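Local coordinates for protein orotidine 5'-phosphate decarboxylase (Sulfolobus solfataricus, PDB 4DBD) that probably catalyses the decarboxylation of orotidine 5'-monophosphate to uridine 5'-monophosphate, the last step of de novo UMP synthesis, as a homodimeric TIM-barrel enzyme, at residues K158-S163 with A181-I186; K137-G142 with R154-M159. All coordinates share one frame; numbering follows the deposited sequence.

Interaction 1 of 2, residues K158-S163 with A181-I186; sequences KMTIVS and ADYEII
Asp-182 turns its carboxylate back onto the main chain of Ile-161 at the start of a beta-alpha-beta crossover pair, the parallel strands 160-163 and 183-186 of the TIM barrel. Its CG stands anti to its own carbonyl carbon (chi1 -67°), and OD2 takes the N-H of Ile-161 on its anti lone pair, with N to OD2 2.8 Å and the bond almost straight at 169°. Arg-153 forms a salt bridge with the same oxygen, so the carboxylate joins helix 146-155 to the strand. One peptide plane further, Ile-161 O accepts the regular strand bond from Tyr-183 N at 3.3 Å and an additional one from Asp-182 N at 2.8 Å.

The side chains sort onto two faces, one of them carrying Val-162 and Tyr-183. There Thr-160 CG2 lies 3.9 Å from Tyr-183 CE2, edge-on and in the plane of the ring, which itself stacks with Tyr-27. Further along the same face, Ile-185 crosses Val-162 obliquely and puts CD1 3.9 Å from Val-162 CB. On the other face, Ile-161 CG2 packs against Ala-181 CB at 4.0 Å. Ser-163 OG also borders this alanine methyl but is hydrogen-bonded to Val-141 O, and Glu-184 is held by the amides of Gly-174, a predicted substrate-binding residue, and Val-177. The last rung is uneven: Ile-185 N reaches Ser-163 O at 2.8 Å from above the carbonyl plane, 55° out of it.

Interaction 2 of 2, residues K137-G142 with R154-M159; sequences KGIVVG and RDFEKM
Lys-137 O accepts the N-H of Thr-160 and has the thioether of Met-159 beside it, with SD 3.6 Å from the oxygen. This is where the chain leaving helix 146-155 comes back alongside strand 138-141 to start the next strand of the TIM barrel.

The return is made by a type I turn from Phe-156 to Met-159, closed by Met-159 N bonding to Phe-156 O at 3.2 Å. The turn points CB of Met-159 toward the strand. CG is anti to the backbone N (chi1 -163°), which sets Met-159 CG 3.6 Å from the CA of Gly-138, a close approach to a residue with no side chain of its own. The bend at chi2 (83°) brings SD beside Lys-137 O, whereas the bend at chi3 turns the terminal methyl away from that oxygen, leaving Met-159 CE 3.7 Å from Phe-156 CD1.

Ile-139 also packs on the methionine CG, the two side chains crossing at about a right angle. Ile-139 CG1 stands between the backbone N and the carbonyl carbon (chi1 54°) and lies 3.9 Å from Met-159 CG, with CG2 not much further off. At the far end of the isoleucine, Ile-139 CD1 approaches the Phe-156 ring obliquely, 4.3 Å from CD2. Ile-131 of helix 124-134 touches Ile-139, Phe-156 and Met-159, completing an apolar cluster between the sheet and two outer helices.

Between these segments, then, cohesion is essentially dispersive: CG and the polarisable SD lie against the backbone of Lys-137 and Gly-138, Ile-139 touches both the methionine and the phenylalanine, which also meet each other, and the directional bonding of Lys-137 O is left to the neighbouring strand.

The two contacts have centres about 8 Å apart and occupy consecutive beta-alpha-beta units of one eight-stranded parallel barrel. Along the chain, strand 138-141, helix 146-155, strand 160-163, helix 175-179 and strand 183-186 follow in that order. They share Lys-158 and Met-159; in the sheet, strand 160-163 lies between strands 138-141 and 183-186. Thr-160 O lies 2.9 Å from Ile-139 N, a probable hydrogen bond, and Val-162 CG2 packs on Val-140 CG2. Interaction 2 packs the helix-to-strand return on strand 138-141, and interaction 1 joins strand 160-163 to the last strand, which meets strand 6-10 to close the barrel, near the predicted substrate-binding loop that follows strand 160-163.

Interaction 1 of 2, residues K158-S163 with A181-I186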
loop_
_atom_site.group_PDB
_atom_site.type_symbol
_atom_site.label_atom_id
_atom_site.label_comp_id
_atom_site.label_asym_id
_atom_site.label_seq_id
_atom_site.Cartn_x
_atom_site.Cartn_y
_atom_site.Cartn_z
ATOM N N LYS A 158 -18.726 14.068 -12.631
ATOM C CA LYS A 158 -17.576 14.632 -13.348
ATOM C C LYS A 158 -16.263 13.863 -13.156
ATOM O O LYS A 158 -15.287 14.091 -13.878
ATOM C CB LYS A 158 -17.362 16.103 -12.962
ATOM C CG LYS A 158 -18.367 17.069 -13.563
ATOM C CD LYS A 158 -17.922 18.505 -13.344
ATOM C CE LYS A 158 -18.914 19.492 -13.939
ATOM N NZ LYS A 158 -20.260 19.356 -13.317
ATOM N N MET A 159 -16.245 12.962 -12.183
ATOM C CA MET A 159 -15.055 12.201 -11.842
ATOM C C MET A 159 -14.688 11.200 -12.933
ATOM O O MET A 159 -15.578 10.634 -13.576
ATOM C CB MET A 159 -15.345 11.420 -10.563
ATOM C CG MET A 159 -14.117 10.910 -9.882
ATOM S SD MET A 159 -13.453 12.239 -8.896
ATOM C CE MET A 159 -14.704 12.347 -7.635
ATOM N N THR A 160 -13.388 10.979 -13.154
ATOM C CA THR A 160 -12.956 9.825 -13.945
ATOM C C THR A 160 -13.129 8.555 -13.116
ATOM O O THR A 160 -12.616 8.451 -12.002
ATOM C CB THR A 160 -11.488 9.947 -14.406
ATOM O OG1 THR A 160 -11.335 11.150 -15.167
ATOM C CG2 THR A 160 -11.077 8.750 -15.267
ATOM N N ILE A 161 -13.848 7.585 -13.664
ATOM C CA ILE A 161 -14.049 6.314 -12.982
ATOM C C ILE A 161 -13.275 5.238 -13.722
ATOM O O ILE A 161 -13.424 5.076 -14.926
ATOM C CB ILE A 161 -15.557 5.970 -12.869
ATOM C CG1 ILE A 161 -16.263 7.042 -12.031
ATOM C CG2 ILE A 161 -15.769 4.568 -12.294
ATOM C CD1 ILE A 161 -17.722 6.735 -11.674
ATOM N N VAL A 162 -12.416 4.531 -12.996
ATOM C CA VAL A 162 -11.603 3.462 -13.577
ATOM C C VAL A 162 -11.936 2.173 -12.846
ATOM O O VAL A 162 -12.162 2.176 -11.623
ATOM C CB VAL A 162 -10.091 3.769 -13.499
ATOM C CG1 VAL A 162 -9.762 5.000 -14.343
ATOM C CG2 VAL A 162 -9.649 3.950 -12.046
ATOM N N SER A 163 -12.016 1.082 -13.602
ATOM C CA SER A 163 -12.560 -0.160 -13.062
ATOM C C SER A 163 -11.717 -1.368 -13.409
ATOM O O SER A 163 -11.693 -1.805 -14.555
ATOM C CB SER A 163 -13.982 -0.390 -13.585
ATOM O OG SER A 163 -14.869 0.596 -13.107
ATOM N N ALA A 181 -18.386 3.390 -16.020
ATOM C CA ALA A 181 -16.950 3.639 -15.881
ATOM C C ALA A 181 -16.390 4.313 -17.135
ATOM O O ALA A 181 -16.913 4.145 -18.233
ATOM C CB ALA A 181 -16.209 2.340 -15.588
ATOM N N ASP A 182 -15.312 5.070 -16.972
ATOM C CA ASP A 182 -14.643 5.665 -18.117
ATOM C C ASP A 182 -13.667 4.696 -18.786
ATOM O O ASP A 182 -13.640 4.573 -20.005
ATOM C CB ASP A 182 -13.917 6.942 -17.698
ATOM C CG ASP A 182 -14.875 8.025 -17.282
ATOM O OD1 ASP A 182 -15.553 8.573 -18.177
ATOM O OD2 ASP A 182 -14.979 8.310 -16.071
ATOM N N TYR A 183 -12.886 4.003 -17.966
ATOM C CA TYR A 183 -11.855 3.106 -18.443
ATOM C C TYR A 183 -11.884 1.800 -17.671
ATOM O O TYR A 183 -12.267 1.770 -16.494
ATOM C CB TYR A 183 -10.483 3.777 -18.297
ATOM C CG TYR A 183 -10.444 5.097 -19.004
ATOM C CD1 TYR A 183 -10.330 5.165 -20.389
ATOM C CD2 TYR A 183 -10.531 6.284 -18.289
ATOM C CE1 TYR A 183 -10.303 6.392 -21.040
ATOM C CE2 TYR A 183 -10.512 7.506 -18.921
ATOM C CZ TYR A 183 -10.399 7.557 -20.296
ATOM O OH TYR A 183 -10.382 8.787 -20.916
ATOM N N GLU A 184 -11.499 0.725 -18.348
ATOM C CA GLU A 184 -11.337 -0.573 -17.706
ATOM C C GLU A 184 -9.876 -0.947 -17.544
ATOM O O GLU A 184 -9.077 -0.858 -18.486
ATOM C CB GLU A 184 -12.107 -1.667 -18.470
ATOM C CG GLU A 184 -13.572 -1.699 -18.082
ATOM C CD GLU A 184 -14.409 -2.672 -18.912
ATOM O OE1 GLU A 184 -13.895 -3.716 -19.382
ATOM O OE2 GLU A 184 -15.598 -2.372 -19.090
ATOM N N ILE A 185 -9.528 -1.348 -16.325
ATOM C CA ILE A 185 -8.176 -1.778 -16.014
ATOM C C ILE A 185 -8.080 -3.277 -16.192
ATOM O O ILE A 185 -8.811 -4.038 -15.559
ATOM C CB ILE A 185 -7.820 -1.427 -14.579
ATOM C CG1 ILE A 185 -7.784 0.095 -14.432
ATOM C CG2 ILE A 185 -6.477 -2.056 -14.195
ATOM C CD1 ILE A 185 -7.897 0.591 -13.018
ATOM N N ILE A 186 -7.165 -3.690 -17.054
ATOM C CA ILE A 186 -7.034 -5.081 -17.450
ATOM C C ILE A 186 -5.576 -5.503 -17.366
ATOM O O ILE A 186 -4.686 -4.843 -17.918
ATOM C CB ILE A 186 -7.587 -5.285 -18.876
ATOM C CG1 ILE A 186 -9.006 -4.713 -18.954
ATOM C CG2 ILE A 186 -7.571 -6.764 -19.255
ATOM C CD1 ILE A 186 -9.615 -4.720 -20.335
#

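Interaction 2 of 2, residues K137-G142 with R154-M159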
loop_
_atom_site.group_PDB
_atom_site.type_symbol
_atom_site.label_atom_id
_atom_site.label_comp_id
_atom_site.label_asym_id
_atom_site.label_seq_id
_atom_site.Cartn_x
_atom_site.Cartn_y
_atom_site.Cartn_z
ATOM N N LYS A 137 -8.893 13.528 -9.053
ATOM C CA LYS A 137 -9.170 13.464 -10.489
ATOM C C LYS A 137 -10.133 12.311 -10.772
ATOM O O LYS A 137 -11.058 12.437 -11.581
ATOM C CB LYS A 137 -7.875 13.243 -11.267
ATOM C CG LYS A 137 -8.081 12.835 -12.729
ATOM C CD LYS A 137 -8.026 14.024 -13.676
ATOM C CE LYS A 137 -8.247 13.583 -15.129
ATOM N NZ LYS A 137 -7.876 12.160 -15.342
ATOM N N GLY A 138 -9.918 11.195 -10.082
ATOM C CA GLY A 138 -10.654 9.977 -10.365
ATOM C C GLY A 138 -10.826 9.067 -9.167
ATOM O O GLY A 138 -10.288 9.327 -8.082
ATOM N N ILE A 139 -11.586 7.993 -9.374
ATOM C CA ILE A 139 -11.810 6.992 -8.344
ATOM C C ILE A 139 -11.799 5.615 -8.970
ATOM O O ILE A 139 -12.150 5.445 -10.144
ATOM C CB ILE A 139 -13.150 7.207 -7.587
ATOM C CG1 ILE A 139 -14.303 7.282 -8.577
ATOM C CG2 ILE A 139 -13.075 8.478 -6.721
ATOM C CD1 ILE A 139 -15.668 7.472 -7.914
ATOM N N VAL A 140 -11.382 4.633 -8.179
ATOM C CA VAL A 140 -11.303 3.259 -8.632
ATOM C C VAL A 140 -12.530 2.525 -8.099
ATOM O O VAL A 140 -12.718 2.444 -6.890
ATOM C CB VAL A 140 -10.011 2.581 -8.094
ATOM C CG1 VAL A 140 -9.879 1.156 -8.630
ATOM C CG2 VAL A 140 -8.783 3.400 -8.447
ATOM N N VAL A 141 -13.382 2.029 -8.997
ATOM C CA VAL A 141 -14.564 1.262 -8.586
ATOM C C VAL A 141 -14.549 -0.107 -9.265
ATOM O O VAL A 141 -14.606 -0.199 -10.493
ATOM C CB VAL A 141 -15.879 1.984 -8.927
ATOM C CG1 VAL A 141 -17.042 1.249 -8.274
ATOM C CG2 VAL A 141 -15.832 3.432 -8.450
ATOM N N GLY A 142 -14.480 -1.163 -8.455
ATOM C CA GLY A 142 -14.306 -2.526 -8.947
ATOM C C GLY A 142 -15.229 -2.964 -10.073
ATOM O O GLY A 142 -16.432 -2.684 -10.050
ATOM N N ARG A 154 -23.381 8.171 -10.648
ATOM C CA ARG A 154 -24.464 9.066 -10.247
ATOM C C ARG A 154 -23.971 10.086 -9.225
ATOM O O ARG A 154 -24.249 11.283 -9.341
ATOM C CB ARG A 154 -25.615 8.248 -9.644
ATOM C CG ARG A 154 -26.556 9.051 -8.743
ATOM C CD ARG A 154 -27.368 8.147 -7.820
ATOM N NE ARG A 154 -26.601 7.659 -6.672
ATOM C CZ ARG A 154 -26.918 6.569 -5.976
ATOM N NH1 ARG A 154 -27.980 5.851 -6.328
ATOM N NH2 ARG A 154 -26.175 6.188 -4.940
ATOM N N ASP A 155 -23.240 9.601 -8.222
ATOM C CA ASP A 155 -22.793 10.434 -7.110
ATOM C C ASP A 155 -21.644 11.363 -7.491
ATOM O O ASP A 155 -21.417 12.374 -6.842
ATOM C CB ASP A 155 -22.364 9.563 -5.927
ATOM C CG ASP A 155 -23.509 8.751 -5.345
ATOM O OD1 ASP A 155 -24.694 9.070 -5.618
ATOM O OD2 ASP A 155 -23.218 7.785 -4.604
ATOM N N PHE A 156 -20.918 11.012 -8.543
ATOM C CA PHE A 156 -19.741 11.775 -8.941
ATOM C C PHE A 156 -19.690 11.907 -10.462
ATOM O O PHE A 156 -18.818 11.346 -11.122
ATOM C CB PHE A 156 -18.463 11.121 -8.379
ATOM C CG PHE A 156 -18.461 10.987 -6.868
ATOM C CD1 PHE A 156 -18.006 12.028 -6.061
ATOM C CD2 PHE A 156 -18.913 9.828 -6.255
ATOM C CE1 PHE A 156 -18.011 11.911 -4.676
ATOM C CE2 PHE A 156 -18.923 9.702 -4.866
ATOM C CZ PHE A 156 -18.476 10.751 -4.073
ATOM N N GLU A 157 -20.635 12.661 -11.012
ATOM C CA GLU A 157 -20.799 12.750 -12.460
ATOM C C GLU A 157 -19.549 13.208 -13.231
ATOM O O GLU A 157 -19.337 12.786 -14.366
ATOM C CB GLU A 157 -21.994 13.644 -12.816
ATOM C CG GLU A 157 -21.744 15.129 -12.598
ATOM C CD GLU A 157 -22.634 16.010 -13.466
ATOM O OE1 GLU A 157 -23.225 15.494 -14.445
ATOM O OE2 GLU A 157 -22.737 17.222 -13.169
ATOM N N LYS A 158 -18.726 14.068 -12.631
ATOM C CA LYS A 158 -17.576 14.632 -13.348
ATOM C C LYS A 158 -16.263 13.863 -13.156
ATOM O O LYS A 158 -15.287 14.091 -13.878
ATOM C CB LYS A 158 -17.362 16.103 -12.962
ATOM C CG LYS A 158 -18.367 17.069 -13.563
ATOM C CD LYS A 158 -17.922 18.505 -13.344
ATOM C CE LYS A 158 -18.914 19.492 -13.939
ATOM N NZ LYS A 158 -20.260 19.356 -13.317
ATOM N N MET A 159 -16.245 12.962 -12.183
ATOM C CA MET A 159 -15.055 12.201 -11.842
ATOM C C MET A 159 -14.688 11.200 -12.933
ATOM O O MET A 159 -15.578 10.634 -13.576
ATOM C CB MET A 159 -15.345 11.420 -10.563
ATOM C CG MET A 159 -14.117 10.910 -9.882
ATOM S SD MET A 159 -13.453 12.239 -8.896
ATOM C CE MET A 159 -14.704 12.347 -7.635
#